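Local coordinates for protein abietadiene synthase, chloroplastic (Abies grandis, PDB 3S9V) that belongs to the plant terpene synthases of the chloroplast, a largely helical chain with a terpene synthase N-terminal domain and a metal-binding domain, at residues A[32-37]-A[465-470]; A[281-285]-A[433-438]; A[471-475]-A[778-784]; A[477-481]-A[518-524]. One frame throughout, in Å; residues are numbered along the deposited sequence.

Contact 1: residues A[32-37]-A[465-470]; sequences RIETLI and ELAKLD
Arg32 and Glu465 form the polar part of this interface, a salt bridge at the margin of two packed helices. Arg32 NE stands 2.6 Å from Glu465 OE1, with an N-H...O angle of 148°. That oxygen lies near the guanidinium plane, yet the donor comes down on it from above the carboxylate plane, because the two flat groups are turned 60° apart. The twist fits the weakness of the further bonds from NH2 to OE1 and OE2, both of them bent. An extended Glu465 meets an Arg32 that bends at chi2, the two chains crossing at about a right angle.

The apolar contacts fill the middle. Leu36 CD1 rests 3.7 Å from Glu465 CG, and Leu36 CD2 lies over a face of the Arg32 guanidinium, so one leucine backs both partners of the ion pair. Leu469 CD1 touches the stem of Arg32 at CG, 3.7 Å away. Leu466 splits its branches: CD1 lies 3.9 Å from Ile33 CG2, and CD2 lies 4.0 Å from Ile37 CG1. The side chain of Ile33 runs antiparallel to that of Leu469, with Ile33 CG1 3.9 Å from Leu469 CB.

The segment axes approach to 9.9 Å and run at 144°, a roughly antiparallel helix pair that lays the early helix 29-46 on the long helix 461-491 of this largely helical fold.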
# COMPACT_ATOMS: atom_id res chain seq x y z
N ARG A 32 -4.04 -7.50 -26.01
CA ARG A 32 -2.80 -7.36 -25.26
C ARG A 32 -3.11 -7.48 -23.77
O ARG A 32 -2.36 -8.12 -23.02
CB ARG A 32 -2.15 -6.01 -25.58
CG ARG A 32 -0.83 -5.75 -24.85
CD ARG A 32 0.19 -6.89 -25.04
NE ARG A 32 1.52 -6.52 -24.56
CZ ARG A 32 2.50 -7.38 -24.29
NH1 ARG A 32 2.31 -8.68 -24.47
NH2 ARG A 32 3.67 -6.94 -23.85
N ILE A 33 -4.21 -6.87 -23.34
CA ILE A 33 -4.64 -6.90 -21.95
C ILE A 33 -4.92 -8.35 -21.54
O ILE A 33 -4.54 -8.79 -20.45
CB ILE A 33 -5.93 -6.05 -21.75
CG1 ILE A 33 -5.58 -4.56 -21.83
CG2 ILE A 33 -6.61 -6.38 -20.42
CD1 ILE A 33 -6.78 -3.64 -21.76
N GLU A 34 -5.58 -9.09 -22.42
CA GLU A 34 -5.89 -10.48 -22.14
C GLU A 34 -4.58 -11.28 -22.03
O GLU A 34 -4.41 -12.11 -21.14
CB GLU A 34 -6.77 -11.05 -23.26
CG GLU A 34 -7.24 -12.48 -23.04
CD GLU A 34 -8.45 -12.85 -23.91
OE1 GLU A 34 -8.39 -12.66 -25.15
OE2 GLU A 34 -9.47 -13.32 -23.35
N THR A 35 -3.65 -11.00 -22.94
CA THR A 35 -2.36 -11.68 -22.96
C THR A 35 -1.62 -11.43 -21.65
O THR A 35 -1.17 -12.37 -21.00
CB THR A 35 -1.50 -11.17 -24.14
OG1 THR A 35 -2.18 -11.43 -25.37
CG2 THR A 35 -0.15 -11.88 -24.16
N LEU A 36 -1.48 -10.17 -21.28
CA LEU A 36 -0.79 -9.81 -20.06
C LEU A 36 -1.39 -10.50 -18.84
O LEU A 36 -0.66 -10.98 -17.97
CB LEU A 36 -0.83 -8.29 -19.87
CG LEU A 36 0.11 -7.54 -20.82
CD1 LEU A 36 -0.23 -6.06 -20.86
CD2 LEU A 36 1.54 -7.75 -20.33
N ILE A 37 -2.71 -10.57 -18.80
CA ILE A 37 -3.40 -11.20 -17.68
C ILE A 37 -3.09 -12.69 -17.57
O ILE A 37 -2.89 -13.20 -16.47
CB ILE A 37 -4.93 -11.00 -17.78
CG1 ILE A 37 -5.28 -9.52 -17.63
CG2 ILE A 37 -5.64 -11.78 -16.68
CD1 ILE A 37 -6.77 -9.23 -17.68
N GLU A 465 2.71 -2.31 -17.74
CA GLU A 465 2.09 -2.24 -19.05
C GLU A 465 0.59 -2.48 -18.89
O GLU A 465 -0.22 -1.76 -19.46
CB GLU A 465 2.69 -3.30 -19.97
CG GLU A 465 2.14 -3.28 -21.39
CD GLU A 465 2.80 -4.31 -22.28
OE1 GLU A 465 2.47 -4.35 -23.49
OE2 GLU A 465 3.65 -5.08 -21.79
N LEU A 466 0.23 -3.49 -18.11
CA LEU A 466 -1.17 -3.81 -17.90
C LEU A 466 -1.89 -2.71 -17.11
O LEU A 466 -3.03 -2.37 -17.42
CB LEU A 466 -1.31 -5.13 -17.16
CG LEU A 466 -2.74 -5.53 -16.83
CD1 LEU A 466 -3.56 -5.65 -18.12
CD2 LEU A 466 -2.73 -6.85 -16.07
N ALA A 467 -1.21 -2.15 -16.11
CA ALA A 467 -1.78 -1.09 -15.28
C ALA A 467 -2.15 0.15 -16.11
O ALA A 467 -3.16 0.80 -15.85
CB ALA A 467 -0.79 -0.70 -14.19
N LYS A 468 -1.32 0.47 -17.09
CA LYS A 468 -1.58 1.63 -17.93
C LYS A 468 -2.72 1.35 -18.92
O LYS A 468 -3.65 2.15 -19.05
CB LYS A 468 -0.31 2.04 -18.68
CG LYS A 468 0.79 2.58 -17.77
CD LYS A 468 2.00 3.06 -18.56
CE LYS A 468 3.03 3.71 -17.65
NZ LYS A 468 4.26 4.11 -18.39
N LEU A 469 -2.64 0.22 -19.60
CA LEU A 469 -3.68 -0.15 -20.55
C LEU A 469 -5.04 -0.26 -19.87
O LEU A 469 -6.06 0.19 -20.40
CB LEU A 469 -3.34 -1.48 -21.23
CG LEU A 469 -2.23 -1.48 -22.29
CD1 LEU A 469 -1.85 -2.90 -22.66
CD2 LEU A 469 -2.70 -0.71 -23.51
N ASP A 470 -5.06 -0.85 -18.68
CA ASP A 470 -6.31 -1.04 -17.96
C ASP A 470 -6.85 0.27 -17.42
O ASP A 470 -8.06 0.51 -17.46
CB ASP A 470 -6.11 -2.05 -16.81
CG ASP A 470 -7.44 -2.54 -16.21
OD1 ASP A 470 -8.30 -3.02 -16.98
OD2 ASP A 470 -7.62 -2.45 -14.98

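Contact 2: residues A[281-285]-A[433-438]; sequences ERLGI and EARSYI
Arg282 lays its guanidinium flat on the ring of Tyr437, the planes 20° apart and the group centres separated by 3.9 Å. The overlap is offset: Arg282 CZ is 3.8 Å from the ring centroid but 31° off its normal, and its nearest ring atom is Tyr437 CE1 at 3.3 Å. The geometry is that of an off-centre cation-pi stack. Before the stack begins, Arg282 CD already lies over the same ring as a CH-pi donor, and the bend of the arginine at chi3 turns the flat group nearly parallel to the tyrosine ring. Glu416 on helix 413-422 also holds the end of this arginine, by a salt bridge to NH2. Glu433 OE2 lies nearby, but its charge does not meet that of Arg282, and Ser428 takes the other carboxylate oxygen.

The backbone beneath the stack is the end of helix 269-282, closed by a Schellman motif in which Gly284 has positive phi and its N bonds back to Glu281 O at 2.9 Å. This turn brings the chain against helix 430-440, where Ala434 CA approaches Arg282 O at 3.3 Å as a nearly straight CA-H...O contact (170° at the hydrogen). Gly284 CA also lies close to Ala434 CB.

Leu283 starts out pointing away from helix 430-440, but its branch swings back. Leu283 CD2 is 3.6 Å from Tyr437 CD2, approaching the ring obliquely, and 3.9 Å from Ile438 CA. Tyr463 and Ala467 of helix 461-491 also touch this leucine.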
# COMPACT_ATOMS: atom_id res chain seq x y z
N GLU A 281 -2.12 -4.73 -6.46
CA GLU A 281 -3.20 -4.00 -5.80
C GLU A 281 -2.96 -2.50 -5.95
O GLU A 281 -3.86 -1.77 -6.37
CB GLU A 281 -3.30 -4.36 -4.32
CG GLU A 281 -3.72 -5.81 -4.07
CD GLU A 281 -4.02 -6.09 -2.60
OE1 GLU A 281 -3.16 -5.77 -1.74
OE2 GLU A 281 -5.10 -6.65 -2.31
N ARG A 282 -1.74 -2.05 -5.65
CA ARG A 282 -1.38 -0.63 -5.75
C ARG A 282 -1.48 -0.10 -7.18
O ARG A 282 -1.73 1.09 -7.39
CB ARG A 282 0.05 -0.40 -5.25
CG ARG A 282 0.26 -0.68 -3.79
CD ARG A 282 1.72 -0.44 -3.41
NE ARG A 282 2.04 0.97 -3.22
CZ ARG A 282 3.27 1.42 -2.96
NH1 ARG A 282 4.28 0.57 -2.88
NH2 ARG A 282 3.48 2.72 -2.75
N LEU A 283 -1.25 -0.96 -8.17
CA LEU A 283 -1.33 -0.57 -9.57
C LEU A 283 -2.79 -0.60 -10.05
O LEU A 283 -3.07 -0.22 -11.18
CB LEU A 283 -0.47 -1.47 -10.45
CG LEU A 283 1.04 -1.25 -10.41
CD1 LEU A 283 1.72 -2.28 -11.30
CD2 LEU A 283 1.37 0.17 -10.90
N GLY A 284 -3.68 -1.08 -9.20
CA GLY A 284 -5.10 -1.13 -9.52
C GLY A 284 -5.60 -2.22 -10.46
O GLY A 284 -6.71 -2.11 -10.97
N ILE A 285 -4.80 -3.27 -10.67
CA ILE A 285 -5.18 -4.36 -11.57
C ILE A 285 -5.44 -5.69 -10.87
O ILE A 285 -5.54 -6.73 -11.53
CB ILE A 285 -4.09 -4.59 -12.64
CG1 ILE A 285 -2.74 -4.80 -11.96
CG2 ILE A 285 -4.01 -3.40 -13.57
CD1 ILE A 285 -1.59 -5.12 -12.91
N GLU A 433 -4.95 6.42 -6.07
CA GLU A 433 -3.77 5.71 -5.59
C GLU A 433 -3.16 4.94 -6.76
O GLU A 433 -1.95 4.91 -6.93
CB GLU A 433 -4.11 4.72 -4.47
CG GLU A 433 -2.87 4.01 -3.92
CD GLU A 433 -3.14 3.14 -2.70
OE1 GLU A 433 -3.76 3.64 -1.73
OE2 GLU A 433 -2.73 1.96 -2.70
N ALA A 434 -4.01 4.33 -7.57
CA ALA A 434 -3.54 3.57 -8.71
C ALA A 434 -2.78 4.47 -9.68
O ALA A 434 -1.75 4.07 -10.22
CB ALA A 434 -4.71 2.88 -9.41
N ARG A 435 -3.29 5.68 -9.89
CA ARG A 435 -2.63 6.59 -10.81
C ARG A 435 -1.29 6.99 -10.26
O ARG A 435 -0.30 7.05 -10.98
CB ARG A 435 -3.47 7.85 -11.07
CG ARG A 435 -2.96 8.68 -12.25
CD ARG A 435 -3.86 9.86 -12.54
NE ARG A 435 -3.77 10.31 -13.93
CZ ARG A 435 -2.67 10.82 -14.48
NH1 ARG A 435 -2.67 11.20 -15.74
NH2 ARG A 435 -1.56 10.94 -13.75
N SER A 436 -1.26 7.26 -8.96
CA SER A 436 -0.02 7.67 -8.30
C SER A 436 1.06 6.60 -8.47
O SER A 436 2.17 6.89 -8.93
CB SER A 436 -0.28 7.92 -6.81
OG SER A 436 0.87 8.45 -6.17
N TYR A 437 0.74 5.37 -8.11
CA TYR A 437 1.71 4.30 -8.20
C TYR A 437 2.12 4.00 -9.64
O TYR A 437 3.28 3.68 -9.91
CB TYR A 437 1.20 3.04 -7.51
CG TYR A 437 2.32 2.10 -7.13
CD1 TYR A 437 3.42 2.56 -6.40
CD2 TYR A 437 2.31 0.76 -7.52
CE1 TYR A 437 4.47 1.71 -6.07
CE2 TYR A 437 3.36 -0.09 -7.19
CZ TYR A 437 4.43 0.39 -6.47
OH TYR A 437 5.47 -0.45 -6.15
N ILE A 438 1.18 4.11 -10.57
CA ILE A 438 1.47 3.87 -11.97
C ILE A 438 2.61 4.79 -12.42
O ILE A 438 3.43 4.42 -13.25
CB ILE A 438 0.21 4.12 -12.84
CG1 ILE A 438 -0.75 2.94 -12.68
CG2 ILE A 438 0.59 4.33 -14.31
CD1 ILE A 438 -1.98 3.01 -13.53

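Contact 3: residues A[471-475]-A[778-784]; sequences FNKVQ and NCLFQPV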
# COMPACT_ATOMS: atom_id res chain seq x y z
N PHE A 471 -5.96 1.13 -16.93
CA PHE A 471 -6.38 2.42 -16.39
C PHE A 471 -7.00 3.30 -17.46
O PHE A 471 -8.02 3.96 -17.20
CB PHE A 471 -5.20 3.14 -15.75
CG PHE A 471 -5.57 4.43 -15.08
CD1 PHE A 471 -5.70 5.60 -15.83
CD2 PHE A 471 -5.80 4.48 -13.71
CE1 PHE A 471 -6.05 6.80 -15.21
CE2 PHE A 471 -6.16 5.68 -13.08
CZ PHE A 471 -6.28 6.84 -13.84
N ASN A 472 -6.40 3.33 -18.64
CA ASN A 472 -6.94 4.15 -19.73
C ASN A 472 -8.23 3.55 -20.29
O ASN A 472 -9.15 4.28 -20.65
CB ASN A 472 -5.90 4.32 -20.84
CG ASN A 472 -4.71 5.16 -20.40
OD1 ASN A 472 -4.85 6.07 -19.59
ND2 ASN A 472 -3.54 4.85 -20.94
N LYS A 473 -8.30 2.22 -20.36
CA LYS A 473 -9.50 1.56 -20.87
C LYS A 473 -10.68 1.90 -19.97
O LYS A 473 -11.79 2.14 -20.45
CB LYS A 473 -9.32 0.05 -20.90
CG LYS A 473 -10.62 -0.72 -21.15
CD LYS A 473 -10.44 -2.21 -20.90
CE LYS A 473 -11.77 -2.94 -20.95
NZ LYS A 473 -11.63 -4.36 -20.54
N VAL A 474 -10.43 1.92 -18.66
CA VAL A 474 -11.48 2.23 -17.68
C VAL A 474 -11.88 3.71 -17.75
O VAL A 474 -13.06 4.06 -17.77
CB VAL A 474 -11.00 1.91 -16.25
CG1 VAL A 474 -12.04 2.34 -15.23
CG2 VAL A 474 -10.72 0.42 -16.12
N GLN A 475 -10.87 4.58 -17.78
CA GLN A 475 -11.08 6.02 -17.84
C GLN A 475 -11.85 6.40 -19.11
O GLN A 475 -12.63 7.35 -19.11
CB GLN A 475 -9.74 6.74 -17.80
CG GLN A 475 -9.83 8.25 -17.82
CD GLN A 475 -8.48 8.92 -17.98
OE1 GLN A 475 -7.83 8.79 -19.02
NE2 GLN A 475 -8.06 9.65 -16.96
N ASN A 778 -7.10 13.97 -12.79
CA ASN A 778 -6.35 12.71 -12.67
C ASN A 778 -7.15 11.44 -12.84
O ASN A 778 -6.63 10.43 -13.30
CB ASN A 778 -5.66 12.62 -11.30
CG ASN A 778 -4.52 13.60 -11.16
OD1 ASN A 778 -3.68 13.73 -12.04
ND2 ASN A 778 -4.48 14.29 -10.02
N CYS A 779 -8.43 11.49 -12.47
CA CYS A 779 -9.27 10.31 -12.56
C CYS A 779 -10.05 10.19 -13.85
O CYS A 779 -10.18 9.09 -14.40
CB CYS A 779 -10.24 10.29 -11.37
SG CYS A 779 -11.38 8.90 -11.31
N LEU A 780 -10.55 11.31 -14.36
CA LEU A 780 -11.38 11.27 -15.56
C LEU A 780 -10.83 11.80 -16.88
O LEU A 780 -11.29 11.38 -17.94
CB LEU A 780 -12.71 11.97 -15.28
CG LEU A 780 -13.53 11.55 -14.06
CD1 LEU A 780 -14.76 12.44 -13.95
CD2 LEU A 780 -13.94 10.10 -14.17
N PHE A 781 -9.87 12.71 -16.84
CA PHE A 781 -9.38 13.28 -18.10
C PHE A 781 -7.96 12.94 -18.55
O PHE A 781 -7.78 12.38 -19.63
CB PHE A 781 -9.58 14.79 -18.06
CG PHE A 781 -11.00 15.19 -17.78
CD1 PHE A 781 -12.05 14.64 -18.52
CD2 PHE A 781 -11.30 16.09 -16.77
CE1 PHE A 781 -13.38 14.98 -18.24
CE2 PHE A 781 -12.62 16.43 -16.48
CZ PHE A 781 -13.66 15.87 -17.22
N GLN A 782 -6.97 13.29 -17.74
CA GLN A 782 -5.58 13.02 -18.06
C GLN A 782 -5.31 11.51 -18.03
O GLN A 782 -5.45 10.87 -16.98
CB GLN A 782 -4.68 13.73 -17.05
CG GLN A 782 -3.27 14.01 -17.52
CD GLN A 782 -3.02 15.49 -17.70
OE1 GLN A 782 -3.11 16.27 -16.75
NE2 GLN A 782 -2.70 15.90 -18.93
N PRO A 783 -4.96 10.90 -19.18
CA PRO A 783 -4.70 9.46 -19.16
C PRO A 783 -3.27 9.20 -18.67
O PRO A 783 -2.46 10.13 -18.62
CB PRO A 783 -4.88 9.04 -20.62
CG PRO A 783 -5.73 10.14 -21.20
CD PRO A 783 -5.13 11.36 -20.56
N VAL A 784 -2.97 7.96 -18.29
CA VAL A 784 -1.63 7.63 -17.84
C VAL A 784 -0.80 7.14 -19.02
O VAL A 784 -1.29 6.42 -19.89
CB VAL A 784 -1.65 6.53 -16.74
CG1 VAL A 784 -2.39 7.02 -15.53
CG2 VAL A 784 -2.27 5.24 -17.28
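Phe471 offers one ring face to Val784 and an edge to the backbone of helix 768-781. Val784 CG1 lies 3.9 Å from the ring centroid, displaced toward the rim, in a CH-pi contact; at the edge, Phe471 CZ is 3.6 Å from Asn778 O, which sits in the ring plane. With CG anti to the backbone N (chi1 -176°), the ring is carried toward the C-terminal segment.

The amide of Asn472 takes both backbone polar atoms of Val784. Val784 N donates to Asn472 OD1 at 3.0 Å, in the carbonyl plane and on a lone pair, while Asn472 ND2 donates to Val784 O at 2.9 Å along a nearly straight path (169°). The donor and acceptor of a single side chain thus hold one extended residue near the C-terminus.

Gln475 reaches out in an extended chain to the turn that precedes Pro783. Its NE2 gives Gln782 O a straight bond of 2.9 Å (175°), although the nitrogen stands well above the carbonyl plane and so misses the lone pairs. A weak bond from Gln475 NE2 to Cys779 O, 3.4 Å long, joins the same amide to the wider pi-type turn at 778-781. Gln475 OE1 packs beside Pro783, 3.2 Å from its CA.

Arg435 also bonds to Gln782 O, and Gln479 to Leu780 O. The main-chain carbonyls of Cys779, Leu780 and Gln782 thus receive side-chain donors from helices 461-491 and 430-440, consistent with a C-terminal tail held by specific polar bonds as well as by packing.

Contact 4: residues A[477-481]-A[518-524]; sequences IHQTE and PEFSKCR
Glu481 and Arg524 join two helices of the terpene synthase fold: the long helix 461-491 and helix 521-541, whose far end runs into an aspartate-rich DDXXD sequence of the kind that marks the metal-binding domain in this family. The pair is a side-on, two-pronged salt bridge. Arg524 NE donates to Glu481 OE2 at 2.6 Å and 173°, and Arg524 NH2 donates to Glu481 OE1 at 2.6 Å and 160°. Both oxygens use their syn lone pairs, and the carboxylate and guanidinium planes are only 9° apart, so the two groups share nearly one plane. Glu481 reaches across fully extended, while Arg524 bends at chi3 to present its NE side.

The next shell holds the guanidinium between two faces. His478 NE2 lies over the centre of one face, 3.6 Å from Arg524 NE, with the imidazole tilted against the guanidinium; Phe520 O and Ser521 CA lie toward the rim of the opposite face. Apart from the ion pair, Ile477 CD1 packs on Pro518 CG at 3.7 Å, a small apolar patch at the start of the second segment.

Further out, backbone carbonyls set the rotation of the group. Arg524 NH1 bonds to Ile515 O and Glu517 O, and His478 NE2 bonds to Phe516 O, so the chain leading into the helix helps to orient both the guanidinium and the imidazole. Tyr508 OH adds a hydrogen bond to Glu481 OE2. A water also donates to that oxygen, weakly, and places its other hydrogen on Ser521 O at 2.7 Å.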
# COMPACT_ATOMS: atom_id res chain seq x y z
N ILE A 477 -14.12 4.52 -20.69
CA ILE A 477 -15.51 4.15 -20.44
C ILE A 477 -16.18 5.18 -19.53
O ILE A 477 -17.36 5.50 -19.70
CB ILE A 477 -15.57 2.76 -19.77
CG1 ILE A 477 -15.11 1.69 -20.76
CG2 ILE A 477 -16.97 2.50 -19.25
CD1 ILE A 477 -15.02 0.29 -20.17
N HIS A 478 -15.42 5.71 -18.57
CA HIS A 478 -15.92 6.71 -17.63
C HIS A 478 -16.24 8.04 -18.30
O HIS A 478 -17.18 8.72 -17.90
CB HIS A 478 -14.90 6.94 -16.49
CG HIS A 478 -14.86 5.83 -15.48
ND1 HIS A 478 -13.95 5.80 -14.44
CD2 HIS A 478 -15.63 4.72 -15.33
CE1 HIS A 478 -14.16 4.72 -13.71
NE2 HIS A 478 -15.17 4.05 -14.23
N GLN A 479 -15.46 8.42 -19.31
CA GLN A 479 -15.69 9.67 -20.03
C GLN A 479 -17.00 9.60 -20.81
O GLN A 479 -17.68 10.61 -20.99
CB GLN A 479 -14.54 9.94 -20.99
CG GLN A 479 -13.22 10.10 -20.26
CD GLN A 479 -12.06 10.24 -21.20
OE1 GLN A 479 -11.93 9.49 -22.16
NE2 GLN A 479 -11.19 11.20 -20.92
N THR A 480 -17.35 8.40 -21.26
CA THR A 480 -18.59 8.19 -21.99
C THR A 480 -19.74 8.37 -21.00
O THR A 480 -20.62 9.21 -21.20
CB THR A 480 -18.66 6.77 -22.58
OG1 THR A 480 -17.62 6.61 -23.55
CG2 THR A 480 -20.01 6.51 -23.22
N GLU A 481 -19.71 7.59 -19.92
CA GLU A 481 -20.74 7.66 -18.89
C GLU A 481 -20.99 9.09 -18.43
O GLU A 481 -22.14 9.51 -18.22
CB GLU A 481 -20.34 6.80 -17.69
CG GLU A 481 -20.22 5.31 -17.99
CD GLU A 481 -19.83 4.48 -16.78
OE1 GLU A 481 -19.72 3.24 -16.93
OE2 GLU A 481 -19.64 5.04 -15.68
N PRO A 518 -16.07 -1.65 -15.22
CA PRO A 518 -17.08 -1.48 -16.29
C PRO A 518 -18.43 -2.11 -15.92
O PRO A 518 -19.48 -1.64 -16.36
CB PRO A 518 -16.42 -2.17 -17.49
CG PRO A 518 -14.96 -1.95 -17.25
CD PRO A 518 -14.83 -2.23 -15.77
N GLU A 519 -18.39 -3.17 -15.11
CA GLU A 519 -19.60 -3.88 -14.70
C GLU A 519 -20.54 -3.06 -13.83
O GLU A 519 -21.73 -3.36 -13.74
CB GLU A 519 -19.24 -5.15 -13.94
CG GLU A 519 -18.17 -6.01 -14.61
CD GLU A 519 -16.81 -5.88 -13.94
OE1 GLU A 519 -16.65 -6.41 -12.82
OE2 GLU A 519 -15.91 -5.24 -14.54
N PHE A 520 -20.01 -2.04 -13.16
CA PHE A 520 -20.80 -1.22 -12.26
C PHE A 520 -21.19 0.14 -12.86
O PHE A 520 -21.30 1.14 -12.14
CB PHE A 520 -20.03 -1.00 -10.95
CG PHE A 520 -19.64 -2.29 -10.25
CD1 PHE A 520 -20.61 -3.18 -9.80
CD2 PHE A 520 -18.29 -2.59 -10.03
CE1 PHE A 520 -20.25 -4.37 -9.14
CE2 PHE A 520 -17.92 -3.78 -9.36
CZ PHE A 520 -18.90 -4.66 -8.92
N SER A 521 -21.40 0.18 -14.17
CA SER A 521 -21.77 1.43 -14.83
C SER A 521 -23.13 1.94 -14.34
O SER A 521 -23.30 3.14 -14.11
CB SER A 521 -21.80 1.22 -16.35
OG SER A 521 -22.56 0.07 -16.69
N LYS A 522 -24.08 1.03 -14.17
CA LYS A 522 -25.42 1.39 -13.73
C LYS A 522 -25.41 1.90 -12.29
O LYS A 522 -26.10 2.86 -11.97
CB LYS A 522 -26.36 0.18 -13.83
CG LYS A 522 -27.83 0.56 -13.81
CD LYS A 522 -28.13 1.45 -15.01
CE LYS A 522 -29.54 1.99 -14.97
NZ LYS A 522 -29.80 2.92 -16.11
N CYS A 523 -24.62 1.26 -11.44
CA CYS A 523 -24.52 1.68 -10.04
C CYS A 523 -23.92 3.08 -10.00
O CYS A 523 -24.32 3.91 -9.19
CB CYS A 523 -23.64 0.70 -9.25
SG CYS A 523 -23.54 1.04 -7.46
N ARG A 524 -22.95 3.34 -10.88
CA ARG A 524 -22.32 4.66 -10.93
C ARG A 524 -23.33 5.74 -11.33
O ARG A 524 -23.35 6.85 -10.77
CB ARG A 524 -21.17 4.67 -11.94
CG ARG A 524 -19.90 3.99 -11.47
CD ARG A 524 -18.74 4.40 -12.36
NE ARG A 524 -18.76 3.73 -13.66
CZ ARG A 524 -18.45 2.45 -13.84
NH1 ARG A 524 -18.09 1.69 -12.81
NH2 ARG A 524 -18.50 1.93 -15.06
O HOH W 1 -22.41 5.44 -15.23

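Helix 461-491 carries contacts 1, 3 and 4 in succession, and contact 2 packs against it through Ala467, whose CA lies 3.6 Å from Ile285 CG2. Contacts 1 and 2 have centres about 13 Å apart, and contact 2 is nested inside the chain loop that contact 1 closes. Contact 3 touches both: Lys468 CA lies 3.7 Å from Val784 CG2, and Arg435 NH1 is 3.1 Å from Gln782 O, a probable hydrogen bond. Contact 4, nested within the loop closed by contact 3, meets it where Gln479 NE2 approaches Leu780 O at 3.0 Å, another probable hydrogen bond. Contacts 1 and 4 do not touch, their nearest atoms being about 7 Å apart.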